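Local coordinates for ADP-ribosyltransferase (Staphylococcus aureus, PDB 1OJQ), which probably transfers ADP-ribose from NAD+ to a target protein, as a C3-type mono-ADP-ribosyltransferase exoenzyme of a pathogenic bacterium, at residues Thr13-Lys21 with Lys74-Tyr82; Pro151-Thr162 with Arg201-Lys212. All blocks are in the same frame, centred on the assembly; numbering follows the deposited sequence.

In the fold
Both contacts belong to the single ADP-ribosyltransferase exoenzyme domain and follow each other along the chain: interaction 1 closes before interaction 2 opens, and their centres lie about 16 Å apart. Interaction 2 pairs strands 152-158 and 203-209 inside a mixed five-stranded sheet. Interaction 1 lays helix 9-23 against the loop that leads from helix 59-73 into strand 81-87, the outermost strand next to 152-158. The two contacts therefore meet directly, with V81 backed by L158 and the T77 backbone bonded to G161. The N-terminal helical part is thus joined to the sheet, from which several NAD-binding residues, among them R85, L86 and E133, are drawn.

Interaction 1 of 2, residues Thr13-Lys21 with Lys74-Tyr82; sequences TKWGNSLIK and KSVTPDSVY
W15 and L19, one helical turn apart on helix 9-23, close over P78 in the loop that enters edge strand 81-87, a helix-on-loop packing within the ADP-ribosyltransferase fold. The dense part is apolar. L19 CD1 lies 3.3 Å from P78 CD, tighter than usual for two carbons, and the two side chains cross at about a right angle. The same proline carbon is 3.5 Å from W15 CZ2, so P78 fits into the corner where the leucine meets the indole, approaching the ring obliquely. With CG anti to the backbone N (chi1 -173°), the indole reaches down off the helix between L19 CD1 on one face and V81 CG2 on the opposite one; V81 CG1 comes within 3.6 Å of W15 CH2. F6 and L141 also touch the tryptophan.

S75, buried, sets its CB against L19 O and gives its hydroxyl to an outside partner, A164 O. The packing thins toward solvent: exposed S18 only brushes the proline and turns its OG back to W15 O, 2.6 Å away. At the partly exposed D79 a single polar bond fixes the indole's rotation: W15 NE1 donates to the anti lone pair of D79 OD1 at 2.8 Å, with the oxygen only 4° out of the ring plane.

Interaction 2 of 2, residues Pro151-Thr162 with Arg201-Lys212; sequences PIELKLELPKGT and RKIIITAVVFKK
I152, L154 and L156 meet I203, I205, A207 and V209 on one face of two adjacent parallel strands. I152 CG2 comes within 3.8 Å of I205 CD1, while L154 CD1 leans over to I205 CG2. Farther along, L156 CD2 rests on A207 CB, and V209 CG2 touches both L156 CB and L158 CD2, the latter 3.6 Å away. V191 and V194 of strand 187-196 continue this buried layer.

Between the strands runs a regular ladder from P151 O to V209 N, in which the N and O of E153, K155 and E157 bond to residues 203, 205, 207 and 209. The first bond, I203 N to P151 O at 2.7 Å, is nearly straight (177°).

The other face is more polar. E153, extended with CG anti to its N (chi1 179°), lies beside I204 and sends OE2 to K202 NZ at 2.9 Å. The lysine, bent at chi3, arrives from above the carboxylate plane, 53° out of it, and S143 OG also bonds OE2. Next along, K155 and T206 point the same way and share a water, and the K155 side chain makes a cation-pi contact with Y82.

Past the strands, the type II turn from P159 to T162 meets the chain end. K212 N donates to T162 OG1 at 2.9 Å, and a water links G161 O to K212 OXT. Interior parallel strands within a mixed sheet, with R150 of the NAD site immediately before P151, are consistent with the core of the mono-ADP-ribosyltransferase fold.

Interaction 1 of 2, residues Thr13-Lys21 with Lys74-Tyr82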
loop_
_atom_site.group_PDB
_atom_site.type_symbol
_atom_site.label_atom_id
_atom_site.label_comp_id
_atom_site.label_asym_id
_atom_site.label_seq_id
_atom_site.Cartn_x
_atom_site.Cartn_y
_atom_site.Cartn_z
ATOM N N THR A 13 9.359 10.165 -9.992
ATOM C CA THR A 13 9.973 9.303 -10.999
ATOM C C THR A 13 11.482 9.268 -10.847
ATOM O O THR A 13 12.130 8.219 -10.937
ATOM C CB THR A 13 9.610 9.771 -12.428
ATOM O OG1 THR A 13 8.242 9.418 -12.703
ATOM C CG2 THR A 13 10.472 9.063 -13.461
ATOM N N LYS A 14 12.093 10.428 -10.614
ATOM C CA LYS A 14 13.555 10.474 -10.473
ATOM C C LYS A 14 14.012 9.614 -9.308
ATOM O O LYS A 14 14.936 8.792 -9.350
ATOM C CB LYS A 14 13.959 11.946 -10.294
ATOM C CG LYS A 14 15.462 12.164 -10.192
ATOM C CD LYS A 14 15.740 13.660 -10.080
ATOM C CE LYS A 14 17.138 13.903 -9.522
ATOM N NZ LYS A 14 17.184 15.267 -8.905
ATOM N N TRP A 15 13.327 9.804 -8.174
ATOM C CA TRP A 15 13.647 9.049 -6.956
ATOM C C TRP A 15 13.386 7.568 -7.185
ATOM O O TRP A 15 14.254 6.740 -6.919
ATOM C CB TRP A 15 12.843 9.550 -5.760
ATOM C CG TRP A 15 13.172 8.980 -4.414
ATOM C CD1 TRP A 15 14.115 9.437 -3.535
ATOM C CD2 TRP A 15 12.567 7.849 -3.772
ATOM N NE1 TRP A 15 14.144 8.669 -2.393
ATOM C CE2 TRP A 15 13.193 7.684 -2.522
ATOM C CE3 TRP A 15 11.553 6.962 -4.147
ATOM C CZ2 TRP A 15 12.832 6.666 -1.643
ATOM C CZ3 TRP A 15 11.183 5.947 -3.295
ATOM C CH2 TRP A 15 11.833 5.825 -2.059
ATOM N N GLY A 16 12.189 7.254 -7.685
ATOM C CA GLY A 16 11.878 5.864 -7.961
ATOM C C GLY A 16 12.854 5.182 -8.900
ATOM O O GLY A 16 13.207 4.021 -8.621
ATOM N N ASN A 17 13.269 5.819 -9.986
ATOM C CA ASN A 17 14.218 5.214 -10.923
ATOM C C ASN A 17 15.529 4.842 -10.240
ATOM O O ASN A 17 16.258 3.953 -10.704
ATOM C CB ASN A 17 14.491 6.194 -12.067
ATOM C CG ASN A 17 13.389 6.216 -13.104
ATOM O OD1 ASN A 17 13.274 7.134 -13.919
ATOM N ND2 ASN A 17 12.556 5.182 -13.079
ATOM N N SER A 18 15.843 5.533 -9.140
ATOM C CA SER A 18 17.096 5.195 -8.439
ATOM C C SER A 18 16.936 3.839 -7.768
ATOM O O SER A 18 17.903 3.080 -7.667
ATOM C CB SER A 18 17.527 6.282 -7.450
ATOM O OG SER A 18 16.751 6.244 -6.253
ATOM N N LEU A 19 15.714 3.508 -7.321
ATOM C CA LEU A 19 15.565 2.147 -6.793
ATOM C C LEU A 19 15.679 1.127 -7.918
ATOM O O LEU A 19 16.268 0.052 -7.743
ATOM C CB LEU A 19 14.220 1.951 -6.080
ATOM C CG LEU A 19 14.160 2.448 -4.629
ATOM C CD1 LEU A 19 14.217 3.965 -4.652
ATOM C CD2 LEU A 19 12.914 1.930 -3.926
ATOM N N ILE A 20 15.102 1.463 -9.074
ATOM C CA ILE A 20 15.112 0.471 -10.157
ATOM C C ILE A 20 16.555 0.209 -10.569
ATOM O O ILE A 20 16.970 -0.931 -10.746
ATOM C CB ILE A 20 14.265 0.931 -11.351
ATOM C CG1 ILE A 20 12.761 0.916 -11.036
ATOM C CG2 ILE A 20 14.631 0.125 -12.586
ATOM C CD1 ILE A 20 11.875 1.509 -12.118
ATOM N N LYS A 21 17.308 1.300 -10.703
ATOM C CA LYS A 21 18.720 1.177 -11.056
ATOM C C LYS A 21 19.431 0.233 -10.107
ATOM O O LYS A 21 20.206 -0.641 -10.529
ATOM C CB LYS A 21 19.385 2.557 -11.022
ATOM C CG LYS A 21 20.852 2.489 -11.421
ATOM C CD LYS A 21 21.397 3.872 -11.753
ATOM C CE LYS A 21 22.871 3.788 -12.137
ATOM N NZ LYS A 21 23.479 5.134 -12.335
ATOM N N LYS A 74 15.392 -6.980 -4.055
ATOM C CA LYS A 74 16.534 -6.446 -4.796
ATOM C C LYS A 74 16.722 -4.945 -4.626
ATOM O O LYS A 74 17.758 -4.404 -5.028
ATOM C CB LYS A 74 16.439 -6.785 -6.299
ATOM C CG LYS A 74 16.762 -8.268 -6.502
ATOM C CD LYS A 74 16.763 -8.634 -7.980
ATOM C CE LYS A 74 17.078 -10.112 -8.179
ATOM N NZ LYS A 74 17.171 -10.412 -9.651
ATOM N N SER A 75 15.729 -4.272 -4.044
ATOM C CA SER A 75 15.941 -2.853 -3.760
ATOM C C SER A 75 15.394 -2.510 -2.375
ATOM O O SER A 75 14.400 -3.062 -1.900
ATOM C CB SER A 75 15.323 -1.912 -4.795
ATOM O OG SER A 75 13.976 -2.244 -5.092
ATOM N N VAL A 76 16.091 -1.562 -1.762
ATOM C CA VAL A 76 15.622 -0.996 -0.501
ATOM C C VAL A 76 15.452 0.498 -0.666
ATOM O O VAL A 76 16.019 1.155 -1.542
ATOM C CB VAL A 76 16.568 -1.287 0.679
ATOM C CG1 VAL A 76 16.660 -2.792 0.898
ATOM C CG2 VAL A 76 17.943 -0.667 0.462
ATOM N N THR A 77 14.628 1.094 0.195
ATOM C CA THR A 77 14.463 2.539 0.081
ATOM C C THR A 77 15.739 3.297 0.437
ATOM O O THR A 77 16.324 3.047 1.491
ATOM C CB THR A 77 13.326 3.029 1.011
ATOM O OG1 THR A 77 13.622 2.581 2.342
ATOM C CG2 THR A 77 11.988 2.413 0.610
ATOM N N PRO A 78 16.183 4.202 -0.419
ATOM C CA PRO A 78 17.396 4.975 -0.101
ATOM C C PRO A 78 17.138 6.104 0.882
ATOM O O PRO A 78 18.081 6.716 1.391
ATOM C CB PRO A 78 17.766 5.547 -1.478
ATOM C CG PRO A 78 16.425 5.795 -2.113
ATOM C CD PRO A 78 15.628 4.570 -1.735
ATOM N N ASP A 79 15.882 6.420 1.168
ATOM C CA ASP A 79 15.479 7.391 2.185
ATOM C C ASP A 79 14.232 6.869 2.911
ATOM O O ASP A 79 13.493 6.087 2.322
ATOM C CB ASP A 79 15.113 8.759 1.623
ATOM C CG ASP A 79 16.186 9.378 0.744
ATOM O OD1 ASP A 79 16.125 9.281 -0.497
ATOM O OD2 ASP A 79 17.119 9.966 1.330
ATOM N N SER A 80 14.007 7.346 4.129
ATOM C CA SER A 80 12.676 7.173 4.721
ATOM C C SER A 80 11.695 7.870 3.786
ATOM O O SER A 80 12.023 8.942 3.254
ATOM C CB SER A 80 12.677 7.753 6.125
ATOM O OG SER A 80 11.372 7.969 6.624
ATOM N N VAL A 81 10.514 7.312 3.527
ATOM C CA VAL A 81 9.624 7.969 2.559
ATOM C C VAL A 81 8.163 7.657 2.861
ATOM O O VAL A 81 7.917 6.562 3.385
ATOM C CB VAL A 81 9.950 7.499 1.117
ATOM C CG1 VAL A 81 9.865 5.979 1.003
ATOM C CG2 VAL A 81 9.043 8.145 0.078
ATOM N N TYR A 82 7.233 8.565 2.551
ATOM C CA TYR A 82 5.820 8.194 2.636
ATOM C C TYR A 82 5.311 7.613 1.317
ATOM O O TYR A 82 5.604 8.138 0.247
ATOM C CB TYR A 82 4.911 9.389 2.955
ATOM C CG TYR A 82 4.890 9.721 4.437
ATOM C CD1 TYR A 82 5.635 10.776 4.935
ATOM C CD2 TYR A 82 4.117 8.954 5.305
ATOM C CE1 TYR A 82 5.607 11.062 6.290
ATOM C CE2 TYR A 82 4.080 9.231 6.662
ATOM C CZ TYR A 82 4.833 10.290 7.126
ATOM O OH TYR A 82 4.802 10.573 8.472
#

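Interaction 2 of 2, residues Pro151-Thr162 with Arg201-Lys212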
loop_
_atom_site.group_PDB
_atom_site.type_symbol
_atom_site.label_atom_id
_atom_site.label_comp_id
_atom_site.label_asym_id
_atom_site.label_seq_id
_atom_site.Cartn_x
_atom_site.Cartn_y
_atom_site.Cartn_z
ATOM N N PRO A 151 -12.392 7.363 -0.700
ATOM C CA PRO A 151 -12.689 7.948 0.620
ATOM C C PRO A 151 -11.530 7.929 1.609
ATOM O O PRO A 151 -11.424 8.808 2.454
ATOM C CB PRO A 151 -13.788 7.034 1.180
ATOM C CG PRO A 151 -14.406 6.415 -0.030
ATOM C CD PRO A 151 -13.243 6.194 -0.969
ATOM N N ILE A 152 -10.676 6.920 1.528
ATOM C CA ILE A 152 -9.616 6.733 2.525
ATOM C C ILE A 152 -8.244 6.815 1.868
ATOM O O ILE A 152 -8.005 6.254 0.803
ATOM C CB ILE A 152 -9.793 5.380 3.220
ATOM C CG1 ILE A 152 -11.064 5.358 4.103
ATOM C CG2 ILE A 152 -8.597 4.940 4.035
ATOM C CD1 ILE A 152 -11.358 3.956 4.583
ATOM N N GLU A 153 -7.344 7.519 2.529
ATOM C CA GLU A 153 -5.929 7.509 2.147
ATOM C C GLU A 153 -5.105 6.920 3.284
ATOM O O GLU A 153 -5.047 7.505 4.382
ATOM C CB GLU A 153 -5.457 8.921 1.852
ATOM C CG GLU A 153 -3.982 9.021 1.466
ATOM C CD GLU A 153 -3.553 10.487 1.421
ATOM O OE1 GLU A 153 -3.070 10.970 2.464
ATOM O OE2 GLU A 153 -3.711 11.138 0.365
ATOM N N LEU A 154 -4.509 5.765 3.033
ATOM C CA LEU A 154 -3.558 5.142 3.953
ATOM C C LEU A 154 -2.184 5.733 3.632
ATOM O O LEU A 154 -1.663 5.518 2.537
ATOM C CB LEU A 154 -3.602 3.626 3.810
ATOM C CG LEU A 154 -2.705 2.797 4.713
ATOM C CD1 LEU A 154 -2.939 3.052 6.197
ATOM C CD2 LEU A 154 -2.904 1.307 4.394
ATOM N N LYS A 155 -1.650 6.488 4.581
ATOM C CA LYS A 155 -0.388 7.223 4.439
ATOM C C LYS A 155 0.669 6.531 5.270
ATOM O O LYS A 155 0.650 6.526 6.507
ATOM C CB LYS A 155 -0.665 8.674 4.828
ATOM C CG LYS A 155 0.551 9.559 5.005
ATOM C CD LYS A 155 0.162 10.999 5.329
ATOM C CE LYS A 155 1.395 11.859 5.580
ATOM N NZ LYS A 155 1.017 13.232 6.043
ATOM N N LEU A 156 1.609 5.879 4.591
ATOM C CA LEU A 156 2.533 4.968 5.253
ATOM C C LEU A 156 3.973 5.455 5.258
ATOM O O LEU A 156 4.548 5.633 4.182
ATOM C CB LEU A 156 2.502 3.602 4.557
ATOM C CG LEU A 156 1.158 2.879 4.561
ATOM C CD1 LEU A 156 1.304 1.549 3.798
ATOM C CD2 LEU A 156 0.657 2.657 5.972
ATOM N N GLU A 157 4.544 5.671 6.433
ATOM C CA GLU A 157 5.961 6.039 6.506
ATOM C C GLU A 157 6.830 4.786 6.392
ATOM O O GLU A 157 6.760 3.912 7.252
ATOM C CB GLU A 157 6.264 6.747 7.828
ATOM C CG GLU A 157 7.632 7.422 7.854
ATOM C CD GLU A 157 8.027 7.780 9.281
ATOM O OE1 GLU A 157 9.226 7.845 9.603
ATOM O OE2 GLU A 157 7.124 7.993 10.109
ATOM N N LEU A 158 7.659 4.671 5.361
ATOM C CA LEU A 158 8.540 3.532 5.201
ATOM C C LEU A 158 9.916 3.864 5.776
ATOM O O LEU A 158 10.461 4.897 5.376
ATOM C CB LEU A 158 8.760 3.187 3.729
ATOM C CG LEU A 158 7.517 2.925 2.891
ATOM C CD1 LEU A 158 7.920 2.507 1.488
ATOM C CD2 LEU A 158 6.646 1.872 3.572
ATOM N N PRO A 159 10.449 3.049 6.643
ATOM C CA PRO A 159 11.805 3.317 7.157
ATOM C C PRO A 159 12.860 3.298 6.062
ATOM O O PRO A 159 12.761 2.576 5.067
ATOM C CB PRO A 159 12.058 2.131 8.091
ATOM C CG PRO A 159 10.709 1.604 8.461
ATOM C CD PRO A 159 9.847 1.843 7.253
ATOM N N LYS A 160 13.907 4.100 6.235
ATOM C CA LYS A 160 15.018 3.988 5.292
ATOM C C LYS A 160 15.581 2.580 5.341
ATOM O O LYS A 160 15.739 1.942 6.389
ATOM C CB LYS A 160 16.051 5.048 5.658
ATOM C CG LYS A 160 17.297 5.006 4.805
ATOM C CD LYS A 160 18.339 6.038 5.240
ATOM C CE LYS A 160 19.526 5.909 4.267
ATOM N NZ LYS A 160 20.373 7.131 4.384
ATOM N N GLY A 161 15.899 2.065 4.163
ATOM C CA GLY A 161 16.530 0.760 4.077
ATOM C C GLY A 161 15.582 -0.418 4.129
ATOM O O GLY A 161 16.036 -1.567 4.200
ATOM N N THR A 162 14.271 -0.183 4.090
ATOM C CA THR A 162 13.321 -1.308 4.044
ATOM C C THR A 162 13.144 -1.807 2.608
ATOM O O THR A 162 13.330 -1.066 1.628
ATOM C CB THR A 162 11.990 -0.864 4.692
ATOM O OG1 THR A 162 11.239 -2.004 5.106
ATOM C CG2 THR A 162 11.108 -0.107 3.699
ATOM N N ARG A 201 -13.445 15.571 3.160
ATOM C CA ARG A 201 -13.969 14.656 2.160
ATOM C C ARG A 201 -13.045 13.473 1.958
ATOM O O ARG A 201 -13.277 12.599 1.116
ATOM C CB ARG A 201 -14.188 15.394 0.835
ATOM C CG ARG A 201 -15.193 16.531 0.920
ATOM C CD ARG A 201 -15.734 16.881 -0.469
ATOM N NE ARG A 201 -17.004 17.603 -0.319
ATOM C CZ ARG A 201 -17.043 18.887 0.026
ATOM N NH1 ARG A 201 -15.918 19.561 0.237
ATOM N NH2 ARG A 201 -18.219 19.489 0.152
ATOM N N LYS A 202 -11.985 13.443 2.766
ATOM C CA LYS A 202 -11.078 12.306 2.697
ATOM C C LYS A 202 -10.706 11.889 4.118
ATOM O O LYS A 202 -10.507 12.741 4.989
ATOM C CB LYS A 202 -9.839 12.669 1.877
ATOM C CG LYS A 202 -9.002 11.485 1.429
ATOM C CD LYS A 202 -8.014 11.907 0.351
ATOM C CE LYS A 202 -6.765 12.530 0.951
ATOM N NZ LYS A 202 -5.820 13.036 -0.095
ATOM N N ILE A 203 -10.632 10.585 4.371
ATOM C CA ILE A 203 -10.180 10.121 5.678
ATOM C C ILE A 203 -8.723 9.679 5.582
ATOM O O ILE A 203 -8.392 8.772 4.818
ATOM C CB ILE A 203 -11.082 8.986 6.191
ATOM C CG1 ILE A 203 -12.553 9.413 6.271
ATOM C CG2 ILE A 203 -10.610 8.451 7.539
ATOM C CD1 ILE A 203 -13.521 8.246 6.385
ATOM N N ILE A 204 -7.832 10.301 6.365
ATOM C CA ILE A 204 -6.418 9.938 6.265
ATOM C C ILE A 204 -5.972 9.130 7.480
ATOM O O ILE A 204 -6.050 9.564 8.638
ATOM C CB ILE A 204 -5.563 11.205 6.087
ATOM C CG1 ILE A 204 -5.991 12.065 4.879
ATOM C CG2 ILE A 204 -4.078 10.856 5.998
ATOM C CD1 ILE A 204 -5.034 13.192 4.569
ATOM N N ILE A 205 -5.512 7.905 7.225
ATOM C CA ILE A 205 -4.957 7.025 8.240
ATOM C C ILE A 205 -3.437 7.069 8.103
ATOM O O ILE A 205 -2.922 6.621 7.075
ATOM C CB ILE A 205 -5.450 5.570 8.100
ATOM C CG1 ILE A 205 -6.978 5.461 8.073
ATOM C CG2 ILE A 205 -4.827 4.681 9.179
ATOM C CD1 ILE A 205 -7.538 4.135 7.618
ATOM N N THR A 206 -2.742 7.646 9.082
ATOM C CA THR A 206 -1.287 7.775 9.015
ATOM C C THR A 206 -0.659 6.655 9.824
ATOM O O THR A 206 -1.103 6.411 10.947
ATOM C CB THR A 206 -0.797 9.121 9.551
ATOM O OG1 THR A 206 -1.393 10.182 8.779
ATOM C CG2 THR A 206 0.722 9.206 9.427
ATOM N N ALA A 207 0.317 5.941 9.283
ATOM C CA ALA A 207 0.895 4.797 9.983
ATOM C C ALA A 207 2.381 4.629 9.674
ATOM O O ALA A 207 2.907 5.140 8.677
ATOM C CB ALA A 207 0.136 3.526 9.594
ATOM N N VAL A 208 3.060 3.874 10.523
ATOM C CA VAL A 208 4.474 3.570 10.335
ATOM C C VAL A 208 4.707 2.088 10.053
ATOM O O VAL A 208 4.303 1.247 10.853
ATOM C CB VAL A 208 5.253 3.975 11.598
ATOM C CG1 VAL A 208 6.745 3.741 11.408
ATOM C CG2 VAL A 208 4.941 5.434 11.889
ATOM N N VAL A 209 5.357 1.804 8.926
ATOM C CA VAL A 209 5.669 0.422 8.553
ATOM C C VAL A 209 6.889 -0.100 9.295
ATOM O O VAL A 209 7.883 0.601 9.495
ATOM C CB VAL A 209 5.928 0.337 7.031
ATOM C CG1 VAL A 209 6.606 -0.959 6.616
ATOM C CG2 VAL A 209 4.626 0.490 6.240
ATOM N N PHE A 210 6.852 -1.352 9.721
ATOM C CA PHE A 210 7.985 -2.018 10.344
ATOM C C PHE A 210 8.994 -2.377 9.247
ATOM O O PHE A 210 8.589 -2.912 8.210
ATOM C CB PHE A 210 7.565 -3.285 11.075
ATOM C CG PHE A 210 6.885 -3.112 12.422
ATOM C CD1 PHE A 210 6.647 -1.857 12.959
ATOM C CD2 PHE A 210 6.486 -4.231 13.147
ATOM C CE1 PHE A 210 6.026 -1.717 14.192
ATOM C CE2 PHE A 210 5.857 -4.092 14.377
ATOM C CZ PHE A 210 5.608 -2.835 14.892
ATOM N N LYS A 211 10.262 -2.079 9.442
ATOM C CA LYS A 211 11.262 -2.437 8.440
ATOM C C LYS A 211 11.295 -3.941 8.200
ATOM O O LYS A 211 11.228 -4.767 9.121
ATOM C CB LYS A 211 12.632 -1.962 8.911
ATOM C CG LYS A 211 13.770 -2.136 7.906
ATOM C CD LYS A 211 14.895 -1.253 8.434
ATOM C CE LYS A 211 15.859 -0.744 7.395
ATOM N NZ LYS A 211 17.194 -0.529 8.037
ATOM N N LYS A 212 11.425 -4.272 6.907
ATOM C CA LYS A 212 11.626 -5.639 6.469
ATOM C C LYS A 212 12.863 -5.743 5.571
ATOM O O LYS A 212 13.464 -6.835 5.580
ATOM C CB LYS A 212 10.424 -6.212 5.698
ATOM C CG LYS A 212 9.289 -6.608 6.632
ATOM C CD LYS A 212 8.041 -7.029 5.886
ATOM C CE LYS A 212 8.079 -8.477 5.436
ATOM N NZ LYS A 212 8.313 -9.447 6.536
ATOM O OXT LYS A 212 13.196 -4.750 4.883
HETATM O O HOH W 1 0.076 12.619 8.607
HETATM O O HOH W 2 15.719 -4.340 4.520
#